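Local coordinates for thioredoxin-like protein (PDB 3TY1) that is of unknown function but, being related to aldose 1-epimerases of the galactose mutarotase clan, probably binds carbohydrate, at residues Tyr206-Thr216 / Tyr311-Ala322. Numbering follows the deposited sequence.
With SO4 (sulfate ion), chain L.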
# COMPACT_ATOMS: atom_id res chain seq x y z
N TYR A 206 -22.83 10.81 -3.84
CA TYR A 206 -22.54 9.77 -2.87
C TYR A 206 -23.43 8.59 -3.14
O TYR A 206 -24.48 8.74 -3.78
CB TYR A 206 -22.68 10.27 -1.43
CG TYR A 206 -24.11 10.45 -0.92
CD1 TYR A 206 -24.81 11.65 -1.11
CD2 TYR A 206 -24.75 9.42 -0.25
CE1 TYR A 206 -26.11 11.80 -0.62
CE2 TYR A 206 -26.03 9.55 0.23
CZ TYR A 206 -26.70 10.72 0.05
OH TYR A 206 -27.97 10.77 0.55
N GLN A 207 -22.96 7.43 -2.72
CA GLN A 207 -23.70 6.18 -2.74
C GLN A 207 -23.34 5.38 -1.50
O GLN A 207 -22.20 5.43 -1.04
CB GLN A 207 -23.33 5.32 -3.93
CG GLN A 207 -23.50 5.93 -5.30
CD GLN A 207 -22.94 5.01 -6.35
OE1 GLN A 207 -21.73 5.04 -6.62
NE2 GLN A 207 -23.80 4.16 -6.93
N ILE A 208 -24.28 4.59 -0.98
CA ILE A 208 -23.97 3.70 0.17
C ILE A 208 -24.83 2.45 0.15
O ILE A 208 -26.00 2.53 -0.11
CB ILE A 208 -24.10 4.45 1.53
CG1 ILE A 208 -23.78 3.56 2.76
CG2 ILE A 208 -25.50 5.10 1.67
CD1 ILE A 208 -22.32 3.02 2.80
N ILE A 209 -24.22 1.30 0.47
CA ILE A 209 -24.93 0.06 0.71
C ILE A 209 -24.43 -0.42 2.08
O ILE A 209 -23.20 -0.50 2.29
CB ILE A 209 -24.61 -1.01 -0.40
CG1 ILE A 209 -25.05 -0.53 -1.78
CG2 ILE A 209 -25.24 -2.35 -0.02
CD1 ILE A 209 -24.74 -1.49 -2.92
N TYR A 210 -25.37 -0.70 3.00
CA TYR A 210 -25.07 -1.30 4.30
C TYR A 210 -25.10 -2.82 4.09
O TYR A 210 -26.14 -3.48 4.21
CB TYR A 210 -26.07 -0.81 5.35
CG TYR A 210 -25.70 0.58 5.82
CD1 TYR A 210 -26.04 1.70 5.09
CD2 TYR A 210 -24.93 0.75 6.97
CE1 TYR A 210 -25.64 2.97 5.52
CE2 TYR A 210 -24.59 1.96 7.40
CZ TYR A 210 -24.93 3.09 6.68
OH TYR A 210 -24.51 4.31 7.13
N HIS A 211 -23.94 -3.36 3.74
CA HIS A 211 -23.80 -4.72 3.25
C HIS A 211 -23.74 -5.65 4.46
O HIS A 211 -22.68 -5.83 5.07
CB HIS A 211 -22.52 -4.75 2.38
CG HIS A 211 -22.41 -5.90 1.45
ND1 HIS A 211 -22.49 -7.21 1.87
CD2 HIS A 211 -22.10 -5.95 0.13
CE1 HIS A 211 -22.24 -8.01 0.85
NE2 HIS A 211 -22.01 -7.27 -0.23
N SER A 212 -24.89 -6.21 4.82
CA SER A 212 -25.05 -6.94 6.09
C SER A 212 -25.14 -8.43 5.82
O SER A 212 -26.02 -8.88 5.07
CB SER A 212 -26.25 -6.37 6.83
OG SER A 212 -26.21 -4.92 6.87
N ASN A 213 -24.27 -9.22 6.46
CA ASN A 213 -23.99 -10.59 6.03
C ASN A 213 -24.21 -11.62 7.13
O ASN A 213 -23.66 -11.48 8.22
CB ASN A 213 -22.53 -10.62 5.51
CG ASN A 213 -22.23 -9.44 4.59
OD1 ASN A 213 -22.96 -9.22 3.65
ND2 ASN A 213 -21.21 -8.66 4.90
N PHE A 214 -24.99 -12.65 6.82
CA PHE A 214 -25.45 -13.62 7.84
C PHE A 214 -25.21 -15.02 7.30
O PHE A 214 -25.60 -15.33 6.18
CB PHE A 214 -26.96 -13.43 8.14
CG PHE A 214 -27.33 -12.03 8.51
CD1 PHE A 214 -27.21 -11.57 9.82
CD2 PHE A 214 -27.73 -11.13 7.53
CE1 PHE A 214 -27.53 -10.24 10.15
CE2 PHE A 214 -28.02 -9.82 7.84
CZ PHE A 214 -27.95 -9.37 9.18
N GLY A 215 -24.52 -15.84 8.09
CA GLY A 215 -24.26 -17.24 7.71
C GLY A 215 -24.88 -18.12 8.78
O GLY A 215 -25.89 -17.73 9.44
N THR A 216 -24.29 -19.30 8.96
CA THR A 216 -24.77 -20.21 10.00
C THR A 216 -24.59 -19.54 11.39
O THR A 216 -23.69 -18.74 11.56
CB THR A 216 -24.03 -21.58 9.97
OG1 THR A 216 -22.64 -21.37 10.19
CG2 THR A 216 -24.22 -22.26 8.63
N TYR A 311 -20.89 -19.54 2.50
CA TYR A 311 -22.32 -19.86 2.68
C TYR A 311 -22.87 -18.71 3.51
O TYR A 311 -22.71 -18.66 4.73
CB TYR A 311 -22.51 -21.22 3.36
CG TYR A 311 -23.97 -21.64 3.46
CD1 TYR A 311 -24.71 -21.89 2.30
CD2 TYR A 311 -24.61 -21.72 4.68
CE1 TYR A 311 -26.06 -22.28 2.36
CE2 TYR A 311 -25.98 -22.12 4.78
CZ TYR A 311 -26.70 -22.38 3.60
OH TYR A 311 -28.03 -22.73 3.64
N VAL A 312 -23.46 -17.74 2.82
CA VAL A 312 -23.81 -16.49 3.43
C VAL A 312 -24.88 -15.77 2.61
O VAL A 312 -25.01 -15.98 1.40
CB VAL A 312 -22.51 -15.59 3.57
CG1 VAL A 312 -21.83 -15.42 2.22
CG2 VAL A 312 -22.78 -14.26 4.26
N THR A 313 -25.66 -14.94 3.29
CA THR A 313 -26.60 -14.07 2.61
C THR A 313 -26.38 -12.64 3.05
O THR A 313 -26.08 -12.35 4.22
CB THR A 313 -28.10 -14.50 2.85
OG1 THR A 313 -28.98 -13.69 2.04
CG2 THR A 313 -28.49 -14.36 4.30
N GLY A 314 -26.54 -11.74 2.10
CA GLY A 314 -26.46 -10.30 2.37
C GLY A 314 -27.83 -9.72 2.32
O GLY A 314 -28.58 -10.00 1.34
N ILE A 315 -28.20 -8.94 3.34
CA ILE A 315 -29.44 -8.12 3.32
C ILE A 315 -28.87 -6.72 3.26
O ILE A 315 -28.26 -6.27 4.22
CB ILE A 315 -30.27 -8.29 4.58
CG1 ILE A 315 -30.72 -9.75 4.72
CG2 ILE A 315 -31.50 -7.37 4.51
CD1 ILE A 315 -31.55 -10.03 6.00
N GLU A 316 -28.99 -6.07 2.11
CA GLU A 316 -28.20 -4.87 1.82
C GLU A 316 -29.00 -3.65 1.47
O GLU A 316 -29.22 -3.33 0.27
CB GLU A 316 -27.22 -5.22 0.68
CG GLU A 316 -26.51 -6.57 0.82
CD GLU A 316 -25.59 -6.89 -0.31
OE1 GLU A 316 -25.40 -6.03 -1.21
OE2 GLU A 316 -25.06 -8.02 -0.30
N PRO A 317 -29.46 -2.94 2.49
CA PRO A 317 -30.20 -1.72 2.20
C PRO A 317 -29.24 -0.67 1.68
O PRO A 317 -28.09 -0.60 2.13
CB PRO A 317 -30.81 -1.33 3.53
CG PRO A 317 -30.17 -2.16 4.54
CD PRO A 317 -29.51 -3.31 3.90
N GLY A 318 -29.68 0.09 0.69
CA GLY A 318 -28.82 1.06 0.10
C GLY A 318 -29.51 2.19 -0.60
O GLY A 318 -30.75 2.19 -0.75
N THR A 319 -28.70 3.17 -1.01
CA THR A 319 -29.15 4.21 -1.94
C THR A 319 -29.08 3.67 -3.38
O THR A 319 -29.77 4.16 -4.28
CB THR A 319 -28.33 5.52 -1.83
OG1 THR A 319 -26.97 5.24 -2.14
CG2 THR A 319 -28.44 6.15 -0.45
N SER A 320 -28.25 2.65 -3.57
CA SER A 320 -28.00 2.04 -4.88
C SER A 320 -28.10 0.52 -4.81
O SER A 320 -28.01 -0.11 -3.73
CB SER A 320 -26.59 2.41 -5.40
OG SER A 320 -26.60 3.54 -6.24
N TYR A 321 -28.30 -0.05 -5.99
CA TYR A 321 -28.11 -1.47 -6.22
C TYR A 321 -26.62 -1.64 -6.50
O TYR A 321 -25.87 -0.67 -6.61
CB TYR A 321 -28.99 -2.00 -7.37
CG TYR A 321 -30.46 -1.92 -7.06
CD1 TYR A 321 -31.02 -2.62 -5.98
CD2 TYR A 321 -31.31 -1.15 -7.84
CE1 TYR A 321 -32.41 -2.56 -5.71
CE2 TYR A 321 -32.68 -1.07 -7.57
CZ TYR A 321 -33.23 -1.77 -6.51
OH TYR A 321 -34.59 -1.67 -6.25
N ALA A 322 -26.20 -2.90 -6.62
CA ALA A 322 -24.79 -3.23 -6.73
C ALA A 322 -24.19 -3.14 -8.13
O ALA A 322 -23.01 -3.53 -8.34
CB ALA A 322 -24.53 -4.64 -6.10
S SO4 L . -20.63 -8.74 -3.35
O1 SO4 L . -19.95 -9.72 -2.49
O2 SO4 L . -21.98 -9.22 -3.70
O3 SO4 L . -20.74 -7.45 -2.67
O4 SO4 L . -19.83 -8.56 -4.56
O HOH W 1 -22.21 -19.86 7.01
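The carboxylate of Glu316 overlaps one face of the His211 ring. Its OE2 lies 3.0 Å from His211 CE1, offset toward the rim, and the two planes are 29° apart. Glu316 CG adds a CH-pi contact over the same ring, 4.3 Å from the centroid. The two side chains run alongside each other in the same direction. OE2 lies over the ring and is badly angled for a hydrogen bond to either ring nitrogen. Both nitrogens have partners at the ring edge instead. His211 ND1 gives its N-H to Asn213 OD1 at 2.7 Å, on a lone pair and within the ring plane. His211 NE2 reaches O3 of a sulfate ion at 2.8 Å; His136 binds the same sulfate, which probably comes from the crystallisation liquor.

Strands 204-214 and 311-318 are antiparallel neighbours in the supersandwich fold of the galactose mutarotase clan. His211, Asn213 and Glu316 lie on the sulfate side of their sheet. The other side carries Ser212, Phe214 and Ile315, which pack on strand 285-291 of the ten-stranded sheet. There Phe214 CE2 meets Ile315 CD1 at 4.0 Å, the side chains crossing at about a right angle.

Past Gly318 the pairing uses both backbone and side chain. With chi1 61°, Thr319 OG1 sits between its own backbone N and carbonyl carbon, and accepts the N-H of Ile208, OG1 to N 3.0 Å. Thr319 N returns a bond to Ile208 O. Gln207 NE2 donates to Ser320 OG at 2.9 Å, nearly in the amide plane; Glu328 also bonds this hydroxyl.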